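Local coordinates for protein malate dehydrogenase (Pyrococcus horikoshii, PDB 1V9N) that catalyses the NAD-dependent oxidation of (S)-malate to oxaloacetate, working as a homodimer of the LDH2/MDH2 oxidoreductase family, at residues G118-N126 / L255-T263; G142-N150 / V278-I287. All coordinates share one frame; numbering follows the deposited sequence.

Both interactions belong to one mixed seven-stranded sheet, and their centres lie about 12 Å apart. Interaction 1 sets the C-terminal end of helix 242-258 against strand 117-125. Interaction 2 pairs strand 144-149 with strand 278-285. Strand 278-285 lies between 117-125 and 144-149 in the sheet and is antiparallel to both. Backbone bonds join the two contacts, with Val284 N 2.7 Å from Gly118 O. The segments alternate along the chain: 118-126, 142-150, 255-263, 278-287. Helix 242-258 packs on the sheet, and the chain then returns to it as strand 278-285. Both contacts also pack on the second subunit, so this region takes part in the homodimer.

Interaction 1 (G118-N126 / L255-T263); sequences GIVIARNSN and LSGILSGGT
A Schellman motif closes helix 242-258 where it packs on strand 117-125, and Arg123 and Ile121 of the strand meet this helix end. Arg123 NH1 donates to Ser260 O at 2.8 Å. The N-H...O angle is 151°, and the donor lies in the carbonyl plane. The oxygen sits at the guanidinium edge, 16° out of the group's plane. The Arg123 chain is extended from CG to NE, and its CD passes 3.2 Å from the same Ser260 O. NE forms a salt bridge with Asp91, so two of the guanidinium nitrogens are engaged. Gly261, with positive phi, is the first residue to leave helical geometry. Beside it, the CA of Gly262 lies 3.8 Å from Arg123 CB. This is helix-on-sheet packing, with the helix end laid over the strand. Ile121 points at the helix. Its CG2 presses against Ser260 CB at 3.5 Å, a tight fit, and its CD1 approaches Leu255 O at 3.4 Å. Ser260 OG lies between its own backbone N and carbonyl carbon (chi1 70°), which turns it back to donate a hydrogen bond to Ser256 O at 2.6 Å. Phe290 of the second subunit also packs on Ile121.

Interaction 2 (G142-N150 / V278-I287); sequences GMIGISMTN and VCHFFMVIDI. With NDP (NADPH dihydro-nicotinamide-adenine-dinucleotide phosphate), chain B.
Val278 meets Thr149 and Asn150 at the start of an antiparallel strand pair, 278-285 beside 144-149, inside the mixed sheet. Its CG1 lies 3.5 Å from Thr149 OG1. Cys279 N then donates to Asn150 OD1 at 2.9 Å in a nearly straight bond (175°), although the donor is tilted 30° from the amide carbonyl plane. Asn150 N returns a bond to Cys279 O. Asn150 ND2 has its own partner in Asp253. His280 lies alongside Thr149, and its ND1 hydrogen-bonds Thr149 OG1 at 2.9 Å, in the ring plane at the edge. The other ring nitrogen bonds Ser125, and Tyr128 stacks on the ring. Thr149 CG2 faces the NADPH carboxamide, 3.9 Å from N7N, so this end of the pair borders the cofactor pocket.

Phe281, Met283 and Ile285 each exchange two backbone bonds, with Met148, Ile146 and Ile144. Phe281 runs beside Met148, a selenomethionine like Met143 and Met283, in a Met-aromatic contact. SE is 4.8 Å from the ring centroid, 40° off the normal. Ile146 CG2 comes to the ring's edge. Phe282 lies on the other face of the sheet, where its ring approaches Ser147 OG, itself bonded to Tyr128. Met283 is bent near its end, and its CE meets Ile146 CD1 at 3.6 Å. Met283 of the second subunit packs on it. Val284 CG1 touches Met143 SE. Asp286 OD1 accepts from a water at 2.8 Å that also donates to Gly142 O, while OD2 is hydrogen-bonded to His289. Ile287 crosses Ile144 at about a right angle, CG1 to CG1 at 3.8 Å.

Interaction 1 (G118-N126 / L255-T263)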
loop_
_atom_site.group_PDB
_atom_site.type_symbol
_atom_site.label_atom_id
_atom_site.label_comp_id
_atom_site.label_asym_id
_atom_site.label_seq_id
_atom_site.Cartn_x
_atom_site.Cartn_y
_atom_site.Cartn_z
ATOM N N GLY A 118 0.726 2.145 -17.487
ATOM C CA GLY A 118 -0.308 3.155 -17.623
ATOM C C GLY A 118 -0.720 3.714 -16.270
ATOM O O GLY A 118 -1.224 2.981 -15.421
ATOM N N ILE A 119 -0.494 5.004 -16.061
ATOM C CA ILE A 119 -0.862 5.657 -14.807
ATOM C C ILE A 119 -1.757 6.851 -15.090
ATOM O O ILE A 119 -1.338 7.826 -15.714
ATOM C CB ILE A 119 0.388 6.132 -14.021
ATOM C CG1 ILE A 119 1.162 4.915 -13.507
ATOM C CG2 ILE A 119 -0.024 7.047 -12.860
ATOM C CD1 ILE A 119 2.470 5.253 -12.807
ATOM N N VAL A 120 -3.005 6.764 -14.651
ATOM C CA VAL A 120 -3.935 7.857 -14.866
ATOM C C VAL A 120 -4.429 8.335 -13.514
ATOM O O VAL A 120 -4.834 7.538 -12.667
ATOM C CB VAL A 120 -5.140 7.430 -15.741
ATOM C CG1 VAL A 120 -6.117 8.591 -15.885
ATOM C CG2 VAL A 120 -4.656 6.995 -17.126
ATOM N N ILE A 121 -4.362 9.642 -13.310
ATOM C CA ILE A 121 -4.815 10.237 -12.069
ATOM C C ILE A 121 -5.919 11.232 -12.394
ATOM O O ILE A 121 -5.851 11.954 -13.391
ATOM C CB ILE A 121 -3.645 10.915 -11.351
ATOM C CG1 ILE A 121 -2.586 9.848 -11.032
ATOM C CG2 ILE A 121 -4.122 11.591 -10.082
ATOM C CD1 ILE A 121 -1.327 10.375 -10.430
ATOM N N ALA A 122 -6.944 11.262 -11.553
ATOM C CA ALA A 122 -8.064 12.152 -11.796
ATOM C C ALA A 122 -8.418 13.015 -10.596
ATOM O O ALA A 122 -8.310 12.585 -9.452
ATOM C CB ALA A 122 -9.289 11.331 -12.228
ATOM N N ARG A 123 -8.815 14.251 -10.872
ATOM C CA ARG A 123 -9.238 15.169 -9.825
ATOM C C ARG A 123 -10.613 15.651 -10.252
ATOM O O ARG A 123 -11.077 15.330 -11.351
ATOM C CB ARG A 123 -8.293 16.369 -9.721
ATOM C CG ARG A 123 -8.374 17.311 -10.916
ATOM C CD ARG A 123 -7.384 18.451 -10.788
ATOM N NE ARG A 123 -7.482 19.380 -11.913
ATOM C CZ ARG A 123 -6.444 20.036 -12.421
ATOM N NH1 ARG A 123 -5.238 19.857 -11.902
ATOM N NH2 ARG A 123 -6.611 20.876 -13.435
ATOM N N ASN A 124 -11.253 16.425 -9.384
ATOM C CA ASN A 124 -12.574 16.983 -9.651
ATOM C C ASN A 124 -13.587 15.919 -10.056
ATOM O O ASN A 124 -14.333 16.078 -11.025
ATOM C CB ASN A 124 -12.474 18.070 -10.728
ATOM C CG ASN A 124 -13.720 18.941 -10.794
ATOM O OD1 ASN A 124 -14.467 19.041 -9.823
ATOM N ND2 ASN A 124 -13.940 19.587 -11.936
ATOM N N SER A 125 -13.615 14.834 -9.289
ATOM C CA SER A 125 -14.532 13.731 -9.531
ATOM C C SER A 125 -15.490 13.594 -8.335
ATOM O O SER A 125 -15.620 14.511 -7.524
ATOM C CB SER A 125 -13.733 12.437 -9.732
ATOM O OG SER A 125 -14.578 11.339 -10.039
ATOM N N ASN A 126 -16.151 12.444 -8.231
ATOM C CA ASN A 126 -17.099 12.178 -7.153
ATOM C C ASN A 126 -16.900 10.760 -6.626
ATOM O O ASN A 126 -16.110 10.001 -7.180
ATOM C CB ASN A 126 -18.539 12.358 -7.667
ATOM C CG ASN A 126 -19.013 13.800 -7.580
ATOM O OD1 ASN A 126 -19.205 14.328 -6.481
ATOM N ND2 ASN A 126 -19.187 14.448 -8.732
ATOM N N LEU A 255 -0.863 10.497 -3.792
ATOM C CA LEU A 255 -0.933 10.007 -5.168
ATOM C C LEU A 255 -2.196 10.459 -5.894
ATOM O O LEU A 255 -2.190 10.639 -7.114
ATOM C CB LEU A 255 -0.837 8.475 -5.185
ATOM C CG LEU A 255 0.503 7.901 -4.701
ATOM C CD1 LEU A 255 0.429 6.377 -4.635
ATOM C CD2 LEU A 255 1.617 8.339 -5.638
ATOM N N SER A 256 -3.273 10.653 -5.142
ATOM C CA SER A 256 -4.544 11.073 -5.712
ATOM C C SER A 256 -4.774 12.582 -5.673
ATOM O O SER A 256 -4.778 13.244 -6.703
ATOM C CB SER A 256 -5.702 10.387 -4.975
ATOM O OG SER A 256 -5.610 8.976 -5.067
ATOM N N GLY A 257 -4.970 13.115 -4.470
ATOM C CA GLY A 257 -5.259 14.528 -4.308
ATOM C C GLY A 257 -4.159 15.544 -4.529
ATOM O O GLY A 257 -4.383 16.547 -5.214
ATOM N N ILE A 258 -2.984 15.307 -3.958
ATOM C CA ILE A 258 -1.878 16.250 -4.102
ATOM C C ILE A 258 -1.259 16.249 -5.505
ATOM O O ILE A 258 -1.116 17.304 -6.132
ATOM C CB ILE A 258 -0.756 15.970 -3.071
ATOM C CG1 ILE A 258 -1.336 15.925 -1.653
ATOM C CG2 ILE A 258 0.300 17.069 -3.148
ATOM C CD1 ILE A 258 -2.021 17.223 -1.225
ATOM N N LEU A 259 -0.901 15.068 -5.997
ATOM C CA LEU A 259 -0.278 14.951 -7.315
ATOM C C LEU A 259 -1.143 15.431 -8.477
ATOM O O LEU A 259 -0.626 15.915 -9.486
ATOM C CB LEU A 259 0.138 13.497 -7.558
ATOM C CG LEU A 259 0.840 13.166 -8.877
ATOM C CD1 LEU A 259 2.142 13.970 -9.006
ATOM C CD2 LEU A 259 1.123 11.666 -8.918
ATOM N N SER A 260 -2.458 15.302 -8.343
ATOM C CA SER A 260 -3.370 15.705 -9.406
ATOM C C SER A 260 -3.698 17.192 -9.406
ATOM O O SER A 260 -4.306 17.696 -10.351
ATOM C CB SER A 260 -4.683 14.938 -9.282
ATOM O OG SER A 260 -5.391 15.377 -8.133
ATOM N N GLY A 261 -3.300 17.894 -8.356
ATOM C CA GLY A 261 -3.635 19.302 -8.267
ATOM C C GLY A 261 -5.079 19.418 -7.803
ATOM O O GLY A 261 -5.718 20.458 -7.962
ATOM N N GLY A 262 -5.607 18.325 -7.254
ATOM C CA GLY A 262 -6.968 18.324 -6.745
ATOM C C GLY A 262 -6.944 18.783 -5.297
ATOM O O GLY A 262 -6.575 19.920 -5.017
ATOM N N THR A 263 -7.346 17.919 -4.371
ATOM C CA THR A 263 -7.306 18.279 -2.956
ATOM C C THR A 263 -7.252 17.015 -2.108
ATOM O O THR A 263 -7.535 15.921 -2.600
ATOM C CB THR A 263 -8.533 19.138 -2.538
ATOM O OG1 THR A 263 -8.265 19.752 -1.273
ATOM C CG2 THR A 263 -9.787 18.287 -2.408
#

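Interaction 2 (G142-N150 / V278-I287)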
loop_
_atom_site.group_PDB
_atom_site.type_symbol
_atom_site.label_atom_id
_atom_site.label_comp_id
_atom_site.label_asym_id
_atom_site.label_seq_id
_atom_site.Cartn_x
_atom_site.Cartn_y
_atom_site.Cartn_z
ATOM N N GLY A 142 -5.996 -9.109 -18.567
ATOM C CA GLY A 142 -4.714 -9.795 -18.482
ATOM C C GLY A 142 -3.586 -8.916 -17.968
ATOM O O GLY A 142 -2.420 -9.127 -18.306
HETATM N N MSE A 143 -3.926 -7.934 -17.140
HETATM C CA MSE A 143 -2.936 -7.011 -16.596
HETATM C C MSE A 143 -3.146 -6.783 -15.103
HETATM O O MSE A 143 -4.172 -7.162 -14.554
HETATM C CB MSE A 143 -3.039 -5.666 -17.314
HETATM C CG MSE A 143 -3.006 -5.770 -18.824
HETATM SE SE MSE A 143 -3.245 -4.058 -19.670
HETATM C CE MSE A 143 -3.555 -4.686 -21.485
ATOM N N ILE A 144 -2.163 -6.166 -14.451
ATOM C CA ILE A 144 -2.274 -5.860 -13.029
ATOM C C ILE A 144 -2.927 -4.485 -12.921
ATOM O O ILE A 144 -2.520 -3.529 -13.590
ATOM C CB ILE A 144 -0.899 -5.800 -12.336
ATOM C CG1 ILE A 144 -0.244 -7.186 -12.358
ATOM C CG2 ILE A 144 -1.067 -5.270 -10.891
ATOM C CD1 ILE A 144 1.150 -7.222 -11.776
ATOM N N GLY A 145 -3.955 -4.389 -12.096
ATOM C CA GLY A 145 -4.630 -3.121 -11.937
ATOM C C GLY A 145 -4.575 -2.652 -10.500
ATOM O O GLY A 145 -4.772 -3.439 -9.565
ATOM N N ILE A 146 -4.277 -1.368 -10.330
ATOM C CA ILE A 146 -4.226 -0.754 -9.010
ATOM C C ILE A 146 -5.097 0.491 -9.032
ATOM O O ILE A 146 -5.022 1.296 -9.969
ATOM C CB ILE A 146 -2.798 -0.326 -8.620
ATOM C CG1 ILE A 146 -1.920 -1.559 -8.408
ATOM C CG2 ILE A 146 -2.844 0.533 -7.354
ATOM C CD1 ILE A 146 -0.452 -1.236 -8.234
ATOM N N SER A 147 -5.943 0.635 -8.019
ATOM C CA SER A 147 -6.797 1.807 -7.928
ATOM C C SER A 147 -6.903 2.294 -6.494
ATOM O O SER A 147 -6.920 1.501 -5.559
ATOM C CB SER A 147 -8.194 1.515 -8.468
ATOM O OG SER A 147 -8.953 2.711 -8.487
HETATM N N MSE A 148 -6.966 3.612 -6.336
HETATM C CA MSE A 148 -7.078 4.246 -5.030
HETATM C C MSE A 148 -7.958 5.470 -5.205
HETATM O O MSE A 148 -8.146 5.960 -6.327
HETATM C CB MSE A 148 -5.716 4.735 -4.530
HETATM C CG MSE A 148 -4.629 3.693 -4.399
HETATM SE SE MSE A 148 -2.923 4.580 -4.032
HETATM C CE MSE A 148 -1.742 3.134 -4.567
ATOM N N THR A 149 -8.477 5.967 -4.088
ATOM C CA THR A 149 -9.318 7.152 -4.087
ATOM C C THR A 149 -9.310 7.744 -2.683
ATOM O O THR A 149 -9.199 7.018 -1.696
ATOM C CB THR A 149 -10.782 6.814 -4.463
ATOM O OG1 THR A 149 -11.551 8.021 -4.512
ATOM C CG2 THR A 149 -11.406 5.870 -3.431
ATOM N N ASN A 150 -9.398 9.065 -2.587
ATOM C CA ASN A 150 -9.450 9.680 -1.279
ATOM C C ASN A 150 -10.939 9.847 -0.984
ATOM O O ASN A 150 -11.786 9.422 -1.782
ATOM C CB ASN A 150 -8.696 11.020 -1.253
ATOM C CG ASN A 150 -9.242 12.031 -2.231
ATOM O OD1 ASN A 150 -10.276 11.817 -2.862
ATOM N ND2 ASN A 150 -8.551 13.154 -2.356
ATOM N N VAL A 278 -13.364 14.798 -5.345
ATOM C CA VAL A 278 -12.844 13.497 -4.954
ATOM C C VAL A 278 -11.787 13.214 -6.021
ATOM O O VAL A 278 -11.995 13.529 -7.195
ATOM C CB VAL A 278 -13.921 12.393 -5.016
ATOM C CG1 VAL A 278 -13.296 11.050 -4.684
ATOM C CG2 VAL A 278 -15.043 12.698 -4.034
ATOM N N CYS A 279 -10.656 12.646 -5.620
ATOM C CA CYS A 279 -9.591 12.355 -6.571
ATOM C C CYS A 279 -9.272 10.864 -6.592
ATOM O O CYS A 279 -9.422 10.181 -5.582
ATOM C CB CYS A 279 -8.343 13.171 -6.219
ATOM S SG CYS A 279 -8.602 14.991 -6.276
ATOM N N HIS A 280 -8.836 10.365 -7.746
ATOM C CA HIS A 280 -8.526 8.946 -7.888
ATOM C C HIS A 280 -7.146 8.704 -8.491
ATOM O O HIS A 280 -6.572 9.578 -9.141
ATOM C CB HIS A 280 -9.547 8.251 -8.796
ATOM C CG HIS A 280 -10.965 8.687 -8.589
ATOM N ND1 HIS A 280 -11.575 8.692 -7.352
ATOM C CD2 HIS A 280 -11.909 9.084 -9.474
ATOM C CE1 HIS A 280 -12.831 9.075 -7.486
ATOM N NE2 HIS A 280 -13.060 9.319 -8.764
ATOM N N PHE A 281 -6.640 7.494 -8.279
ATOM C CA PHE A 281 -5.344 7.065 -8.802
ATOM C C PHE A 281 -5.578 5.722 -9.494
ATOM O O PHE A 281 -6.189 4.826 -8.917
ATOM C CB PHE A 281 -4.337 6.876 -7.661
ATOM C CG PHE A 281 -3.007 6.315 -8.103
ATOM C CD1 PHE A 281 -2.002 7.152 -8.575
ATOM C CD2 PHE A 281 -2.769 4.942 -8.062
ATOM C CE1 PHE A 281 -0.776 6.637 -9.000
ATOM C CE2 PHE A 281 -1.547 4.412 -8.484
ATOM C CZ PHE A 281 -0.547 5.264 -8.954
ATOM N N PHE A 282 -5.105 5.590 -10.729
ATOM C CA PHE A 282 -5.255 4.345 -11.478
ATOM C C PHE A 282 -3.902 3.971 -12.057
ATOM O O PHE A 282 -3.191 4.816 -12.613
ATOM C CB PHE A 282 -6.267 4.513 -12.618
ATOM C CG PHE A 282 -7.614 5.009 -12.165
ATOM C CD1 PHE A 282 -8.539 4.138 -11.593
ATOM C CD2 PHE A 282 -7.946 6.357 -12.280
ATOM C CE1 PHE A 282 -9.773 4.605 -11.139
ATOM C CE2 PHE A 282 -9.177 6.835 -11.829
ATOM C CZ PHE A 282 -10.092 5.953 -11.257
HETATM N N MSE A 283 -3.538 2.703 -11.920
HETATM C CA MSE A 283 -2.271 2.237 -12.443
HETATM C C MSE A 283 -2.423 0.842 -13.020
HETATM O O MSE A 283 -2.996 -0.052 -12.387
HETATM C CB MSE A 283 -1.215 2.222 -11.346
HETATM C CG MSE A 283 0.147 1.774 -11.820
HETATM SE SE MSE A 283 1.368 1.722 -10.346
HETATM C CE MSE A 283 2.042 -0.078 -10.547
ATOM N N VAL A 284 -1.902 0.659 -14.225
ATOM C CA VAL A 284 -1.979 -0.629 -14.892
ATOM C C VAL A 284 -0.598 -1.057 -15.343
ATOM O O VAL A 284 0.183 -0.256 -15.856
ATOM C CB VAL A 284 -2.901 -0.565 -16.135
ATOM C CG1 VAL A 284 -2.983 -1.929 -16.811
ATOM C CG2 VAL A 284 -4.276 -0.088 -15.726
ATOM N N ILE A 285 -0.294 -2.329 -15.133
ATOM C CA ILE A 285 0.976 -2.872 -15.565
ATOM C C ILE A 285 0.639 -3.990 -16.536
ATOM O O ILE A 285 -0.051 -4.944 -16.174
ATOM C CB ILE A 285 1.787 -3.446 -14.380
ATOM C CG1 ILE A 285 2.160 -2.325 -13.402
ATOM C CG2 ILE A 285 3.051 -4.124 -14.898
ATOM C CD1 ILE A 285 2.939 -2.811 -12.174
ATOM N N ASP A 286 1.092 -3.863 -17.779
ATOM C CA ASP A 286 0.824 -4.907 -18.762
ATOM C C ASP A 286 1.813 -6.035 -18.510
ATOM O O ASP A 286 2.969 -5.976 -18.922
ATOM C CB ASP A 286 0.979 -4.377 -20.191
ATOM C CG ASP A 286 0.699 -5.449 -21.239
ATOM O OD1 ASP A 286 -0.314 -6.170 -21.108
ATOM O OD2 ASP A 286 1.485 -5.567 -22.199
ATOM N N ILE A 287 1.347 -7.058 -17.810
ATOM C CA ILE A 287 2.179 -8.202 -17.470
ATOM C C ILE A 287 3.033 -8.734 -18.625
ATOM O O ILE A 287 4.218 -8.994 -18.445
ATOM C CB ILE A 287 1.299 -9.337 -16.909
ATOM C CG1 ILE A 287 0.691 -8.886 -15.572
ATOM C CG2 ILE A 287 2.125 -10.617 -16.732
ATOM C CD1 ILE A 287 -0.441 -9.777 -15.080
HETATM P PA NDP B . -12.741 -5.918 3.982
HETATM O O1A NDP B . -14.082 -6.390 3.736
HETATM O O2A NDP B . -12.089 -5.954 5.338
HETATM O O5B NDP B . -11.767 -6.682 2.906
HETATM C C5B NDP B . -10.353 -6.418 2.855
HETATM C C4B NDP B . -9.811 -7.292 1.708
HETATM O O4B NDP B . -9.364 -8.499 2.352
HETATM C C3B NDP B . -10.759 -7.724 0.624
HETATM O O3B NDP B . -10.030 -7.710 -0.640
HETATM C C2B NDP B . -11.204 -9.102 0.962
HETATM O O2B NDP B . -11.656 -9.941 -0.115
HETATM C C1B NDP B . -10.015 -9.601 1.722
HETATM N N9A NDP B . -10.321 -10.552 2.827
HETATM C C8A NDP B . -11.411 -10.553 3.744
HETATM N N7A NDP B . -11.313 -11.551 4.591
HETATM C C5A NDP B . -10.174 -12.230 4.266
HETATM C C6A NDP B . -9.500 -13.381 4.784
HETATM N N6A NDP B . -10.003 -14.036 5.837
HETATM N N1A NDP B . -8.329 -13.814 4.200
HETATM C C2A NDP B . -7.803 -13.146 3.122
HETATM N N3A NDP B . -8.359 -12.051 2.564
HETATM C C4A NDP B . -9.554 -11.637 3.185
HETATM O O3 NDP B . -12.489 -4.461 3.450
HETATM P PN NDP B . -12.988 -2.984 3.743
HETATM O O1N NDP B . -11.790 -2.245 4.131
HETATM O O2N NDP B . -14.053 -3.191 4.782
HETATM O O5D NDP B . -13.568 -2.571 2.320
HETATM C C5D NDP B . -14.842 -1.888 2.157
HETATM C C4D NDP B . -15.130 -1.612 0.632
HETATM O O4D NDP B . -15.446 -0.235 0.524
HETATM C C3D NDP B . -13.961 -1.841 -0.359
HETATM O O3D NDP B . -14.490 -2.482 -1.527
HETATM C C2D NDP B . -13.377 -0.465 -0.624
HETATM O O2D NDP B . -12.774 -0.392 -1.899
HETATM C C1D NDP B . -14.631 0.431 -0.442
HETATM N N1N NDP B . -14.333 1.803 0.050
HETATM C C2N NDP B . -14.624 2.871 -0.844
HETATM C C3N NDP B . -14.346 4.218 -0.368
HETATM C C7N NDP B . -14.634 5.363 -1.238
HETATM O O7N NDP B . -14.432 6.536 -0.903
HETATM N N7N NDP B . -15.147 5.168 -2.484
HETATM C C4N NDP B . -13.812 4.377 0.947
HETATM C C5N NDP B . -13.529 3.318 1.800
HETATM C C6N NDP B . -13.794 2.024 1.358
HETATM P P2B NDP B . -13.136 -10.234 -0.487
HETATM O O1X NDP B . -13.101 -11.676 -0.782
HETATM O O2X NDP B . -13.527 -9.437 -1.690
HETATM O O3X NDP B . -14.040 -9.913 0.699
HETATM O O HOH W 1 -0.476 -8.847 -20.167
#